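Thioredoxin reductase (Streptococcus pyogenes, PDB 5UWY) probably catalyses the NADPH-dependent reduction of thioredoxin, passing electrons through a bound FAD and a redox-active disulfide. Local coordinates at residues Asp6-Gly11 against Ser29-Glu34; Leu147-Gly152 against Val233-Gly238; Thr170-Arg175 against Ser200-Ile205. All blocks are in the same frame, centred on the assembly; numbering follows the deposited sequence.

Overall arrangement
The three contacts sample the two dinucleotide-binding units expected of a low-molecular-weight thioredoxin reductase. Contact 1 closes the first beta-alpha-beta unit of the FAD-binding sheet, and its far end touches the adenosine ribose. Contacts 2 and 3 lie on the opposite side of the chain's centre, in what is probably the NADPH-binding unit; their centres are about 35 and 42 Å from that of contact 1. About 9 Å separates the centres of contacts 2 and 3, because strands 145-149 and 168-172 are neighbours, with Val148 O and Val172 N 2.9 Å apart. Strand 232-235 of contact 2 also adjoins strand 130-131, just before the Cys133-Cys136 disulfide.

Contact 1 of 3, residues Asp6-Gly11 against Ser29-Glu34; sequences DTLIIG and SVAIIE. With FAD (flavin-adenine dinucleotide), chain B.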
loop_
_atom_site.group_PDB
_atom_site.type_symbol
_atom_site.label_atom_id
_atom_site.label_comp_id
_atom_site.label_asym_id
_atom_site.label_seq_id
_atom_site.Cartn_x
_atom_site.Cartn_y
_atom_site.Cartn_z
ATOM N N ASP A 6 -18.084 -4.839 15.107
ATOM C CA ASP A 6 -17.187 -3.691 15.118
ATOM C C ASP A 6 -16.989 -3.161 13.706
ATOM O O ASP A 6 -17.011 -1.946 13.480
ATOM C CB ASP A 6 -15.845 -4.070 15.740
ATOM C CG ASP A 6 -15.926 -4.251 17.242
ATOM O OD1 ASP A 6 -16.717 -3.532 17.884
ATOM O OD2 ASP A 6 -15.195 -5.113 17.779
ATOM N N THR A 7 -16.815 -4.060 12.739
ATOM C CA THR A 7 -16.588 -3.659 11.358
ATOM C C THR A 7 -17.198 -4.666 10.401
ATOM O O THR A 7 -16.977 -5.880 10.531
ATOM C CB THR A 7 -15.095 -3.526 11.054
ATOM O OG1 THR A 7 -14.446 -2.836 12.124
ATOM C CG2 THR A 7 -14.893 -2.760 9.762
ATOM N N LEU A 8 -17.937 -4.159 9.423
ATOM C CA LEU A 8 -18.299 -4.963 8.267
ATOM C C LEU A 8 -17.604 -4.383 7.043
ATOM O O LEU A 8 -17.589 -3.161 6.847
ATOM C CB LEU A 8 -19.812 -5.019 8.052
ATOM C CG LEU A 8 -20.574 -5.897 9.051
ATOM C CD1 LEU A 8 -22.027 -5.427 9.236
ATOM C CD2 LEU A 8 -20.482 -7.370 8.706
ATOM N N ILE A 9 -17.015 -5.260 6.235
ATOM C CA ILE A 9 -16.286 -4.874 5.035
ATOM C C ILE A 9 -17.036 -5.417 3.829
ATOM O O ILE A 9 -17.223 -6.635 3.694
ATOM C CB ILE A 9 -14.839 -5.384 5.068
ATOM C CG1 ILE A 9 -14.093 -4.754 6.242
ATOM C CG2 ILE A 9 -14.136 -5.076 3.756
ATOM C CD1 ILE A 9 -12.982 -5.603 6.771
ATOM N N ILE A 10 -17.472 -4.511 2.958
ATOM C CA ILE A 10 -18.195 -4.873 1.744
ATOM C C ILE A 10 -17.150 -5.119 0.661
ATOM O O ILE A 10 -16.574 -4.182 0.111
ATOM C CB ILE A 10 -19.191 -3.786 1.334
ATOM C CG1 ILE A 10 -19.893 -3.202 2.561
ATOM C CG2 ILE A 10 -20.202 -4.342 0.355
ATOM C CD1 ILE A 10 -20.758 -4.187 3.302
ATOM N N GLY A 11 -16.903 -6.391 0.354
ATOM C CA GLY A 11 -15.949 -6.739 -0.679
ATOM C C GLY A 11 -14.774 -7.546 -0.169
ATOM O O GLY A 11 -14.276 -7.295 0.933
ATOM N N SER A 29 -14.495 -7.213 16.166
ATOM C CA SER A 29 -15.458 -8.050 15.455
ATOM C C SER A 29 -15.498 -7.632 13.990
ATOM O O SER A 29 -15.922 -6.519 13.664
ATOM C CB SER A 29 -16.836 -7.927 16.098
ATOM O OG SER A 29 -16.726 -7.871 17.510
ATOM N N VAL A 30 -15.056 -8.520 13.104
ATOM C CA VAL A 30 -14.907 -8.208 11.688
ATOM C C VAL A 30 -15.643 -9.253 10.865
ATOM O O VAL A 30 -15.463 -10.462 11.074
ATOM C CB VAL A 30 -13.427 -8.149 11.270
ATOM C CG1 VAL A 30 -13.315 -7.889 9.777
ATOM C CG2 VAL A 30 -12.693 -7.088 12.068
ATOM N N ALA A 31 -16.459 -8.793 9.922
ATOM C CA ALA A 31 -17.045 -9.713 8.960
ATOM C C ALA A 31 -16.972 -9.100 7.572
ATOM O O ALA A 31 -17.138 -7.889 7.410
ATOM C CB ALA A 31 -18.492 -10.062 9.317
ATOM N N ILE A 32 -16.706 -9.941 6.576
ATOM C CA ILE A 32 -16.680 -9.523 5.178
ATOM C C ILE A 32 -17.930 -10.056 4.497
ATOM O O ILE A 32 -18.186 -11.264 4.530
ATOM C CB ILE A 32 -15.418 -10.035 4.462
ATOM C CG1 ILE A 32 -14.149 -9.582 5.184
ATOM C CG2 ILE A 32 -15.407 -9.577 3.012
ATOM C CD1 ILE A 32 -12.889 -10.220 4.634
ATOM N N ILE A 33 -18.707 -9.172 3.872
ATOM C CA ILE A 33 -19.818 -9.597 3.021
ATOM C C ILE A 33 -19.293 -9.667 1.595
ATOM O O ILE A 33 -18.928 -8.642 1.006
ATOM C CB ILE A 33 -21.031 -8.660 3.101
ATOM C CG1 ILE A 33 -21.751 -8.775 4.453
ATOM C CG2 ILE A 33 -22.005 -9.000 1.961
ATOM C CD1 ILE A 33 -21.377 -7.711 5.448
ATOM N N GLU A 34 -19.259 -10.873 1.025
ATOM C CA GLU A 34 -18.724 -11.064 -0.315
ATOM C C GLU A 34 -19.704 -11.810 -1.203
ATOM O O GLU A 34 -20.215 -12.872 -0.829
ATOM C CB GLU A 34 -17.394 -11.821 -0.316
ATOM C CG GLU A 34 -16.660 -11.706 -1.648
ATOM C CD GLU A 34 -16.877 -10.356 -2.331
ATOM O OE1 GLU A 34 -15.982 -9.485 -2.246
ATOM O OE2 GLU A 34 -17.903 -10.201 -3.028
HETATM P PA FAD B . -11.826 -5.617 -6.234
HETATM O O1A FAD B . -10.843 -6.699 -5.969
HETATM O O2A FAD B . -12.239 -5.419 -7.696
HETATM O O5B FAD B . -13.128 -5.831 -5.405
HETATM C C5B FAD B . -14.284 -6.464 -5.988
HETATM C C4B FAD B . -14.966 -7.315 -4.953
HETATM O O4B FAD B . -16.168 -6.647 -4.500
HETATM C C3B FAD B . -15.389 -8.703 -5.442
HETATM O O3B FAD B . -15.019 -9.718 -4.514
HETATM C C2B FAD B . -16.907 -8.570 -5.593
HETATM O O2B FAD B . -17.553 -9.822 -5.381
HETATM C C1B FAD B . -17.215 -7.585 -4.468
HETATM N N9A FAD B . -18.491 -6.880 -4.594
HETATM C C8A FAD B . -18.826 -5.898 -5.490
HETATM N N7A FAD B . -20.053 -5.446 -5.362
HETATM C C5A FAD B . -20.557 -6.183 -4.303
HETATM C C6A FAD B . -21.814 -6.183 -3.664
HETATM N N6A FAD B . -22.824 -5.388 -4.018
HETATM N N1A FAD B . -21.991 -7.046 -2.636
HETATM C C2A FAD B . -20.981 -7.842 -2.280
HETATM N N3A FAD B . -19.759 -7.927 -2.805
HETATM C C4A FAD B . -19.612 -7.066 -3.819
HETATM N N1 FAD B . -3.434 -5.977 -10.240
HETATM C C2 FAD B . -2.078 -5.896 -10.105
HETATM O O2 FAD B . -1.550 -5.508 -9.056
HETATM N N3 FAD B . -1.262 -6.263 -11.163
HETATM C C4 FAD B . -1.684 -6.714 -12.395
HETATM O O4 FAD B . -0.861 -7.010 -13.260
HETATM C C4X FAD B . -3.126 -6.791 -12.531
HETATM N N5 FAD B . -3.613 -7.206 -13.667
HETATM C C5X FAD B . -4.988 -7.277 -13.800
HETATM C C6 FAD B . -5.520 -7.721 -15.009
HETATM C C7 FAD B . -6.893 -7.815 -15.197
HETATM C C7M FAD B . -7.429 -8.299 -16.519
HETATM C C8 FAD B . -7.762 -7.458 -14.151
HETATM C C8M FAD B . -9.255 -7.549 -14.322
HETATM C C9 FAD B . -7.235 -7.015 -12.941
HETATM C C9A FAD B . -5.859 -6.922 -12.757
HETATM N N10 FAD B . -5.291 -6.461 -11.549
HETATM C C10 FAD B . -3.922 -6.398 -11.398
HETATM C "C1'" FAD B . -6.146 -6.108 -10.401
HETATM C "C2'" FAD B . -6.350 -4.609 -10.213
HETATM O "O2'" FAD B . -5.288 -4.043 -9.443
HETATM C "C3'" FAD B . -7.667 -4.375 -9.471
HETATM O "O3'" FAD B . -8.016 -3.006 -9.632
HETATM C "C4'" FAD B . -7.670 -4.713 -7.975
HETATM O "O4'" FAD B . -7.717 -6.129 -7.802
HETATM C "C5'" FAD B . -8.836 -4.074 -7.247
HETATM O "O5'" FAD B . -8.791 -4.438 -5.851
HETATM P P FAD B . -9.939 -4.005 -4.855
HETATM O O1P FAD B . -9.832 -2.501 -4.588
HETATM O O2P FAD B . -9.975 -4.825 -3.618
HETATM O O3P FAD B . -11.268 -4.233 -5.700
#
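Asp6 and Ser29 meet at the N-terminal side of the two segments, and one carboxylate oxygen takes both serine donors. Ser29 N reaches Asp6 OD2 on the anti side, 2.7 Å away and almost straight at 169°, whereas Ser29 OG comes from above the carboxylate plane, on the same face. Backbone bonds then run the length of the pair: Thr7 N to Ser29 O, Ala31 N to Thr7 O, Ile9 N to Ala31 O, Ile33 N to Ile9 O and Gly11 N to Ile33 O. On one face Leu8 CD2 lies 3.4 Å from both Ala31 CB and Ile33 CD1; on the other, Ile9 CD1 meets Val30 CG1 at 3.8 Å. The ligand contact closes the series. Glu34, the acidic strand end typical of Rossmann units, is modelled as accepting the FAD ribose hydroxyls O3B on OE1 and O2B on OE2, although its side chain is poorly ordered and the lengths are doubtful. Ser12 N also donates to OE1, and Gly11 opens the probable GxGxxG turn. Helix 14-25 covers the Ile9, Val30 and Ile32 face with Ala20, Ala23 and Ala24, strand 100-103 meets Leu8 on the other, and strands 105-108 and 76-79 flank the pair.

Contact 2 of 3, residues Leu147-Gly152 against Val233-Gly238; sequences LVVGGG and VFIYVG
Leu147 and Val233 stand side by side on one face of a parallel strand pair, pointing the same way, with Leu147 CD2 3.6 Å from Val233 CG2. That valine methyl lies anti to its own backbone N, while CG1 takes the crowded position between N and the carbonyl carbon (chi1 84°). Two residues on, Val149 CG2 runs alongside Ile235 CG1 at 3.8 Å. Between these pairs the backbones are tied twice: Phe234 N donates to Leu147 O over 2.8 Å at 170°, and Phe234 O receives Val149 N at 3.0 Å. Val148 and Phe234 turn to the opposite face.

The next shell covers both faces. Val130 of strand 130-131 packs on Val233 and Ile235, and Leu117 on Val149 and Ile235. On the other face Phe141 meets the Phe234 ring edge-to-face, and helix 153-162 supplies Ala155 to Val148 and Leu162 to Phe234. Strand 168-172 lies along the other side of 145-149, bonded to the Val148 backbone. The pair is thus held by apolar packing and main-chain bonds alone; the glycine turn that follows Val149 and leads to the N-cap Gly152 is consistent with a GxGxxA phosphate-binding loop, probably for NADPH.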
loop_
_atom_site.group_PDB
_atom_site.type_symbol
_atom_site.label_atom_id
_atom_site.label_comp_id
_atom_site.label_asym_id
_atom_site.label_seq_id
_atom_site.Cartn_x
_atom_site.Cartn_y
_atom_site.Cartn_z
ATOM N N LEU A 147 -2.173 -4.306 -30.026
ATOM C CA LEU A 147 -3.301 -3.542 -30.537
ATOM C C LEU A 147 -3.971 -2.835 -29.369
ATOM O O LEU A 147 -4.253 -3.464 -28.348
ATOM C CB LEU A 147 -4.299 -4.459 -31.253
ATOM C CG LEU A 147 -5.530 -3.796 -31.868
ATOM C CD1 LEU A 147 -5.135 -3.050 -33.125
ATOM C CD2 LEU A 147 -6.612 -4.823 -32.163
ATOM N N VAL A 148 -4.211 -1.536 -29.508
ATOM C CA VAL A 148 -4.864 -0.737 -28.477
ATOM C C VAL A 148 -6.212 -0.284 -29.014
ATOM O O VAL A 148 -6.291 0.264 -30.120
ATOM C CB VAL A 148 -3.998 0.466 -28.061
ATOM C CG1 VAL A 148 -4.866 1.597 -27.518
ATOM C CG2 VAL A 148 -2.966 0.044 -27.029
ATOM N N VAL A 149 -7.273 -0.511 -28.248
ATOM C CA VAL A 149 -8.618 -0.147 -28.686
ATOM C C VAL A 149 -9.052 1.130 -27.977
ATOM O O VAL A 149 -9.010 1.211 -26.743
ATOM C CB VAL A 149 -9.620 -1.283 -28.431
ATOM C CG1 VAL A 149 -10.963 -0.933 -29.042
ATOM C CG2 VAL A 149 -9.092 -2.592 -28.993
ATOM N N GLY A 150 -9.470 2.121 -28.753
ATOM C CA GLY A 150 -9.953 3.382 -28.224
ATOM C C GLY A 150 -9.366 4.571 -28.962
ATOM O O GLY A 150 -8.487 4.449 -29.812
ATOM N N GLY A 151 -9.879 5.745 -28.601
ATOM C CA GLY A 151 -9.442 6.981 -29.220
ATOM C C GLY A 151 -9.451 8.180 -28.292
ATOM O O GLY A 151 -9.331 9.323 -28.746
ATOM N N GLY A 152 -9.597 7.938 -26.992
ATOM C CA GLY A 152 -9.542 8.991 -26.001
ATOM C C GLY A 152 -8.148 9.157 -25.426
ATOM O O GLY A 152 -7.153 8.671 -25.967
ATOM N N VAL A 233 -3.585 -7.586 -27.167
ATOM C CA VAL A 233 -4.592 -6.545 -27.299
ATOM C C VAL A 233 -4.853 -5.950 -25.919
ATOM O O VAL A 233 -4.940 -6.680 -24.920
ATOM C CB VAL A 233 -5.884 -7.070 -27.969
ATOM C CG1 VAL A 233 -6.804 -7.738 -26.976
ATOM C CG2 VAL A 233 -6.605 -5.935 -28.724
ATOM N N PHE A 234 -4.870 -4.620 -25.857
ATOM C CA PHE A 234 -5.184 -3.853 -24.665
ATOM C C PHE A 234 -6.344 -2.918 -24.977
ATOM O O PHE A 234 -6.299 -2.149 -25.947
ATOM C CB PHE A 234 -3.947 -3.085 -24.147
ATOM C CG PHE A 234 -2.791 -3.974 -23.751
ATOM C CD1 PHE A 234 -2.026 -4.615 -24.708
ATOM C CD2 PHE A 234 -2.507 -4.206 -22.410
ATOM C CE1 PHE A 234 -0.974 -5.451 -24.342
ATOM C CE2 PHE A 234 -1.455 -5.046 -22.040
ATOM C CZ PHE A 234 -0.687 -5.666 -23.005
ATOM N N ILE A 235 -7.403 -3.047 -24.185
ATOM C CA ILE A 235 -8.647 -2.323 -24.369
ATOM C C ILE A 235 -8.901 -1.502 -23.124
ATOM O O ILE A 235 -8.847 -2.018 -22.001
ATOM C CB ILE A 235 -9.837 -3.265 -24.613
ATOM C CG1 ILE A 235 -9.486 -4.305 -25.665
ATOM C CG2 ILE A 235 -11.087 -2.461 -25.016
ATOM C CD1 ILE A 235 -10.250 -5.600 -25.504
ATOM N N TYR A 236 -9.171 -0.226 -23.327
ATOM C CA TYR A 236 -9.704 0.624 -22.275
ATOM C C TYR A 236 -10.922 1.359 -22.807
ATOM O O TYR A 236 -10.808 2.151 -23.746
ATOM C CB TYR A 236 -8.684 1.616 -21.725
ATOM C CG TYR A 236 -9.007 1.752 -20.259
ATOM C CD1 TYR A 236 -9.374 2.953 -19.683
ATOM C CD2 TYR A 236 -9.050 0.627 -19.484
ATOM C CE1 TYR A 236 -9.714 3.031 -18.306
ATOM C CE2 TYR A 236 -9.376 0.680 -18.148
ATOM C CZ TYR A 236 -9.701 1.864 -17.574
ATOM O OH TYR A 236 -10.007 1.820 -16.221
ATOM N N VAL A 237 -12.088 1.074 -22.229
ATOM C CA VAL A 237 -13.331 1.717 -22.621
ATOM C C VAL A 237 -13.989 2.464 -21.478
ATOM O O VAL A 237 -15.120 2.917 -21.624
ATOM C CB VAL A 237 -14.302 0.684 -23.228
ATOM C CG1 VAL A 237 -13.938 0.404 -24.671
ATOM C CG2 VAL A 237 -14.267 -0.602 -22.430
ATOM N N GLY A 238 -13.306 2.621 -20.350
ATOM C CA GLY A 238 -13.898 3.097 -19.122
ATOM C C GLY A 238 -14.006 1.990 -18.085
ATOM O O GLY A 238 -13.769 0.813 -18.357
#

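Contact 3 of 3, residues Thr170-Arg175 against Ser200-Ile205; sequences TVVHRR and SVVKEI
Val172 and Val202 make the buried part of this contact, touching methyl to methyl with Val172 CG2 4.2 Å from Val202 CG2. Val172 points toward the second segment, and Ile217 of strand 212-219 packs on it as well, so the parallel sheet and the three-stranded antiparallel sheet meet here through branched aliphatic groups. Beside this pair the chains are tied once, by Ser200 N donating to His173 O over 3.0 Å. The N-H aims straight at the oxygen (175°) but stands above the carbonyl plane, 39° out of it. Ser200 OG is used elsewhere, on Trp198 O.

The solvent side rests on one long, exposed side chain. Arg174 CB lies 3.6 Å from Val201 CG2; the chain then bends at chi3 (92°) and brings the guanidinium back, with that same methyl over one of its faces, toward the rim. Arg174, like His173 and Arg175, also touches a crystal neighbour, which may influence its pose. The methyl uses none of the guanidinium N-H groups in this contact. His173-Arg175 match the start of the HRRxxxR motif that helps bind the NADPH 2'-phosphate in related thioredoxin reductases, so a similar role is probable here.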
loop_
_atom_site.group_PDB
_atom_site.type_symbol
_atom_site.label_atom_id
_atom_site.label_comp_id
_atom_site.label_asym_id
_atom_site.label_seq_id
_atom_site.Cartn_x
_atom_site.Cartn_y
_atom_site.Cartn_z
ATOM N N THR A 170 -0.279 -0.448 -32.660
ATOM C CA THR A 170 -1.283 0.132 -33.538
ATOM C C THR A 170 -2.564 0.285 -32.737
ATOM O O THR A 170 -2.931 -0.614 -31.974
ATOM C CB THR A 170 -1.535 -0.763 -34.755
ATOM O OG1 THR A 170 -2.156 -1.977 -34.312
ATOM C CG2 THR A 170 -0.231 -1.120 -35.448
ATOM N N VAL A 171 -3.247 1.418 -32.879
ATOM C CA VAL A 171 -4.514 1.610 -32.181
ATOM C C VAL A 171 -5.633 1.583 -33.211
ATOM O O VAL A 171 -5.495 2.133 -34.311
ATOM C CB VAL A 171 -4.557 2.909 -31.346
ATOM C CG1 VAL A 171 -3.279 3.108 -30.566
ATOM C CG2 VAL A 171 -5.049 4.160 -32.129
ATOM N N VAL A 172 -6.707 0.934 -32.863
ATOM C CA VAL A 172 -7.934 0.965 -33.641
ATOM C C VAL A 172 -8.836 2.045 -33.074
ATOM O O VAL A 172 -8.817 2.336 -31.875
ATOM C CB VAL A 172 -8.634 -0.404 -33.609
ATOM C CG1 VAL A 172 -8.010 -1.329 -34.626
ATOM C CG2 VAL A 172 -8.546 -0.988 -32.222
ATOM N N HIS A 173 -9.629 2.654 -33.945
ATOM C CA HIS A 173 -10.689 3.542 -33.505
ATOM C C HIS A 173 -11.719 3.665 -34.617
ATOM O O HIS A 173 -11.369 3.693 -35.798
ATOM C CB HIS A 173 -10.159 4.918 -33.112
ATOM C CG HIS A 173 -11.199 5.786 -32.486
ATOM N ND1 HIS A 173 -11.234 7.152 -32.651
ATOM C CD2 HIS A 173 -12.259 5.470 -31.706
ATOM C CE1 HIS A 173 -12.257 7.644 -31.976
ATOM N NE2 HIS A 173 -12.899 6.645 -31.399
ATOM N N ARG A 174 -12.993 3.727 -34.231
ATOM C CA ARG A 174 -14.123 3.738 -35.158
ATOM C C ARG A 174 -14.348 5.095 -35.828
ATOM O O ARG A 174 -15.445 5.335 -36.352
ATOM C CB ARG A 174 -15.402 3.299 -34.434
ATOM C CG ARG A 174 -15.569 3.915 -33.049
ATOM C CD ARG A 174 -17.003 3.793 -32.567
ATOM N NE ARG A 174 -17.213 2.575 -31.789
ATOM C CZ ARG A 174 -18.041 1.601 -32.146
ATOM N NH1 ARG A 174 -18.176 0.526 -31.382
ATOM N NH2 ARG A 174 -18.725 1.701 -33.278
ATOM N N ARG A 175 -13.358 5.985 -35.825
ATOM C CA ARG A 175 -13.510 7.301 -36.425
ATOM C C ARG A 175 -12.210 7.707 -37.105
ATOM O O ARG A 175 -11.181 7.040 -36.977
ATOM C CB ARG A 175 -13.924 8.340 -35.379
ATOM C CG ARG A 175 -15.348 8.170 -34.891
ATOM C CD ARG A 175 -16.314 8.927 -35.770
ATOM N NE ARG A 175 -16.812 10.107 -35.082
ATOM C CZ ARG A 175 -16.572 11.352 -35.471
ATOM N NH1 ARG A 175 -17.063 12.361 -34.774
ATOM N NH2 ARG A 175 -15.846 11.588 -36.556
ATOM N N SER A 200 -12.426 1.985 -37.993
ATOM C CA SER A 200 -12.434 0.535 -37.878
ATOM C C SER A 200 -12.846 0.123 -36.473
ATOM O O SER A 200 -12.703 0.881 -35.511
ATOM C CB SER A 200 -11.065 -0.061 -38.224
ATOM O OG SER A 200 -10.610 0.414 -39.479
ATOM N N VAL A 201 -13.357 -1.101 -36.371
ATOM C CA VAL A 201 -13.821 -1.679 -35.117
ATOM C C VAL A 201 -13.289 -3.102 -35.028
ATOM O O VAL A 201 -13.227 -3.813 -36.037
ATOM C CB VAL A 201 -15.365 -1.656 -35.023
ATOM C CG1 VAL A 201 -15.877 -2.652 -33.988
ATOM C CG2 VAL A 201 -15.857 -0.256 -34.697
ATOM N N VAL A 202 -12.877 -3.509 -33.824
ATOM C CA VAL A 202 -12.493 -4.897 -33.604
ATOM C C VAL A 202 -13.697 -5.794 -33.848
ATOM O O VAL A 202 -14.768 -5.605 -33.255
ATOM C CB VAL A 202 -11.935 -5.078 -32.183
ATOM C CG1 VAL A 202 -12.171 -6.499 -31.687
ATOM C CG2 VAL A 202 -10.453 -4.738 -32.143
ATOM N N LYS A 203 -13.531 -6.772 -34.738
ATOM C CA LYS A 203 -14.601 -7.726 -35.001
ATOM C C LYS A 203 -14.476 -8.965 -34.123
ATOM O O LYS A 203 -15.442 -9.346 -33.451
ATOM C CB LYS A 203 -14.619 -8.123 -36.482
ATOM N N GLU A 204 -13.304 -9.604 -34.102
ATOM C CA GLU A 204 -13.187 -10.797 -33.269
ATOM C C GLU A 204 -11.727 -11.071 -32.939
ATOM O O GLU A 204 -10.851 -10.857 -33.772
ATOM C CB GLU A 204 -13.809 -12.019 -33.958
ATOM N N ILE A 205 -11.477 -11.564 -31.729
ATOM C CA ILE A 205 -10.128 -11.877 -31.271
ATOM C C ILE A 205 -9.906 -13.378 -31.385
ATOM O O ILE A 205 -10.738 -14.174 -30.932
ATOM C CB ILE A 205 -9.898 -11.391 -29.830
ATOM C CG1 ILE A 205 -10.203 -9.896 -29.721
ATOM C CG2 ILE A 205 -8.471 -11.666 -29.401
ATOM C CD1 ILE A 205 -10.037 -9.342 -28.324
#